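Local coordinates for peptide-binding protein (Photobacterium damsela subsp. piscicida, PDB 6SQX), which is a secreted NlpC/P60 family endopeptidase that cleaves the peptidoglycan of potentially competing bacteria, probably through a cysteine-type peptidase mechanism, at residues A350-M356 with F468-L473. Coordinates in Å, arbitrary orientation, origin at the centre of the assembly. Residue numbers count along the deposited sequence, not the author numbering.
Sequences AGQIYSM and FNTTLL. With EDO (1,2-ethanediol), chain F.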
loop_
_atom_site.group_PDB
_atom_site.type_symbol
_atom_site.label_atom_id
_atom_site.label_comp_id
_atom_site.label_asym_id
_atom_site.label_seq_id
_atom_site.Cartn_x
_atom_site.Cartn_y
_atom_site.Cartn_z
ATOM N N ALA A 350 -11.323 0.518 7.890
ATOM C CA ALA A 350 -10.558 -0.308 8.809
ATOM C C ALA A 350 -11.058 -0.203 10.246
ATOM O O ALA A 350 -10.611 -0.972 11.110
ATOM C CB ALA A 350 -9.063 0.052 8.734
ATOM N N GLY A 351 -11.940 0.743 10.515
ATOM C CA GLY A 351 -12.497 0.939 11.840
ATOM C C GLY A 351 -13.514 2.048 11.748
ATOM O O GLY A 351 -13.800 2.533 10.659
ATOM N N GLN A 352 -14.061 2.440 12.902
ATOM C CA GLN A 352 -14.997 3.559 12.980
ATOM C C GLN A 352 -14.210 4.868 12.924
ATOM O O GLN A 352 -13.465 5.189 13.854
ATOM C CB GLN A 352 -15.763 3.461 14.295
ATOM C CG GLN A 352 -16.519 4.696 14.642
ATOM C CD GLN A 352 -17.628 4.964 13.670
ATOM O OE1 GLN A 352 -18.567 4.168 13.558
ATOM N NE2 GLN A 352 -17.543 6.099 12.963
ATOM N N ILE A 353 -14.389 5.635 11.848
ATOM C CA ILE A 353 -13.662 6.892 11.703
ATOM C C ILE A 353 -14.175 7.908 12.714
ATOM O O ILE A 353 -15.377 7.972 13.019
ATOM C CB ILE A 353 -13.772 7.428 10.266
ATOM C CG1 ILE A 353 -12.727 8.518 10.023
ATOM C CG2 ILE A 353 -15.188 7.964 9.959
ATOM C CD1 ILE A 353 -12.582 8.874 8.550
ATOM N N TYR A 354 -13.263 8.700 13.258
ATOM C CA TYR A 354 -13.577 9.825 14.125
ATOM C C TYR A 354 -13.032 11.069 13.442
ATOM O O TYR A 354 -11.808 11.270 13.389
ATOM C CB TYR A 354 -12.949 9.633 15.505
ATOM C CG TYR A 354 -13.184 10.797 16.424
ATOM C CD1 TYR A 354 -14.473 11.160 16.803
ATOM C CD2 TYR A 354 -12.120 11.543 16.912
ATOM C CE1 TYR A 354 -14.686 12.232 17.636
ATOM C CE2 TYR A 354 -12.328 12.622 17.759
ATOM C CZ TYR A 354 -13.614 12.965 18.107
ATOM O OH TYR A 354 -13.838 14.027 18.955
ATOM N N SER A 355 -13.927 11.904 12.920
ATOM C CA SER A 355 -13.536 13.114 12.208
ATOM C C SER A 355 -13.382 14.285 13.173
ATOM O O SER A 355 -14.279 14.579 13.974
ATOM C CB SER A 355 -14.563 13.470 11.134
ATOM O OG SER A 355 -14.398 14.819 10.705
ATOM N N MET A 356 -12.255 14.982 13.061
ATOM C CA MET A 356 -11.966 16.174 13.847
ATOM C C MET A 356 -12.058 17.429 12.988
ATOM O O MET A 356 -11.437 18.449 13.292
ATOM C CB MET A 356 -10.597 16.044 14.516
ATOM C CG MET A 356 -10.629 15.115 15.715
ATOM S SD MET A 356 -9.006 14.609 16.299
ATOM C CE MET A 356 -8.784 13.166 15.271
ATOM N N PHE A 468 -9.209 15.754 9.083
ATOM C CA PHE A 468 -8.259 15.235 10.064
ATOM C C PHE A 468 -9.021 14.207 10.880
ATOM O O PHE A 468 -10.051 14.539 11.474
ATOM C CB PHE A 468 -7.790 16.411 10.938
ATOM C CG PHE A 468 -6.670 16.078 11.902
ATOM C CD1 PHE A 468 -6.893 15.305 13.039
ATOM C CD2 PHE A 468 -5.401 16.568 11.678
ATOM C CE1 PHE A 468 -5.857 15.017 13.926
ATOM C CE2 PHE A 468 -4.353 16.278 12.550
ATOM C CZ PHE A 468 -4.568 15.494 13.666
ATOM N N ASN A 469 -8.566 12.964 10.886
ATOM C CA ASN A 469 -9.371 11.870 11.427
ATOM C C ASN A 469 -8.475 10.887 12.153
ATOM O O ASN A 469 -7.303 10.756 11.834
ATOM C CB ASN A 469 -10.082 11.041 10.343
ATOM C CG ASN A 469 -10.667 11.896 9.243
ATOM O OD1 ASN A 469 -11.682 12.567 9.449
ATOM N ND2 ASN A 469 -10.034 11.902 8.075
ATOM N N THR A 470 -9.037 10.171 13.110
ATOM C CA THR A 470 -8.399 9.004 13.688
ATOM C C THR A 470 -9.301 7.796 13.488
ATOM O O THR A 470 -10.538 7.913 13.555
ATOM C CB THR A 470 -8.089 9.170 15.193
ATOM O OG1 THR A 470 -9.288 9.499 15.900
ATOM C CG2 THR A 470 -7.030 10.255 15.413
ATOM N N THR A 471 -8.696 6.634 13.261
ATOM C CA THR A 471 -9.432 5.384 13.075
ATOM C C THR A 471 -8.744 4.297 13.893
ATOM O O THR A 471 -7.610 3.916 13.587
ATOM C CB THR A 471 -9.463 5.003 11.587
ATOM O OG1 THR A 471 -9.944 6.107 10.798
ATOM C CG2 THR A 471 -10.323 3.740 11.356
ATOM N N LEU A 472 -9.415 3.767 14.906
ATOM C CA LEU A 472 -8.871 2.632 15.645
ATOM C C LEU A 472 -8.965 1.371 14.800
ATOM O O LEU A 472 -9.984 1.124 14.158
ATOM C CB LEU A 472 -9.727 2.393 16.889
ATOM C CG LEU A 472 -9.602 3.375 18.029
ATOM C CD1 LEU A 472 -10.544 2.936 19.181
ATOM C CD2 LEU A 472 -8.172 3.427 18.476
ATOM N N LEU A 473 -7.944 0.518 14.864
ATOM C CA LEU A 473 -7.974 -0.759 14.170
ATOM C C LEU A 473 -8.513 -1.890 15.034
ATOM O O LEU A 473 -8.903 -2.932 14.496
ATOM C CB LEU A 473 -6.567 -1.143 13.719
ATOM C CG LEU A 473 -5.909 -0.151 12.773
ATOM C CD1 LEU A 473 -4.532 -0.693 12.414
ATOM C CD2 LEU A 473 -6.750 0.035 11.496
HETATM C C1 EDO F . -8.704 -4.964 11.986
HETATM O O1 EDO F . -9.136 -6.190 11.384
HETATM C C2 EDO F . -8.447 -3.916 10.920
HETATM O O2 EDO F . -9.685 -3.413 10.389
HETATM O O HOH W 1 -13.031 1.152 15.213
HETATM O O HOH W 2 -11.915 4.822 15.653
HETATM O O HOH W 3 -12.404 15.094 8.753
#
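An edge strand need not pair along its whole length, and 353-355, lying antiparallel to 468-472 with axes 4.7 Å apart at closest approach, shows how water can take over where direct bonding stops. At F468 the pairing is direct: M356 N donates to F468 O (2.8 Å), while M356 SD lies 5.0 Å from the centre of the F468 ring in an oblique Met-aromatic contact, and M356 CE meets the ring edge 3.6 Å from F468 CD1. N469 faces S355 as a non-hydrogen-bonded pair; a water joins N469 OD1 to S355 OG, and N469 ND2 turns to S385 OG. T470 and Y354 form the hydrogen-bonded pair, with reciprocal bonds from Y354 N to T470 O (2.9 Å) and T470 N to Y354 O (3.0 Å). T470 CG2 also packs against M356 CE (3.4 Å). T471 OG1 bonds to A347 O, and T471 CG2 rests 3.5 Å from G351 N. Beyond T471 the backbones part, and one water bridges L472 N and Q352 O, another L472 O and Q352 N. L472 O also receives a CA-H...O contact from G351 CA (3.4 Å), where a side chain on G351 would clash with that oxygen. L473 closes the contact with CD2 3.6 Å from A350 CB. Strand 353-355 forms one edge of the antiparallel sheet of the NlpC/P60 domain, and 467-472 is the next strand in, with strand 382-387 on its other side; N469 and T471 make backbone hydrogen bonds to S385 and L383 of that strand, and L473 to M381 just before it. Helix 361-370 packs L367 against Y354 and M356, whereas helix 343-349 meets I353 through A347 and N348.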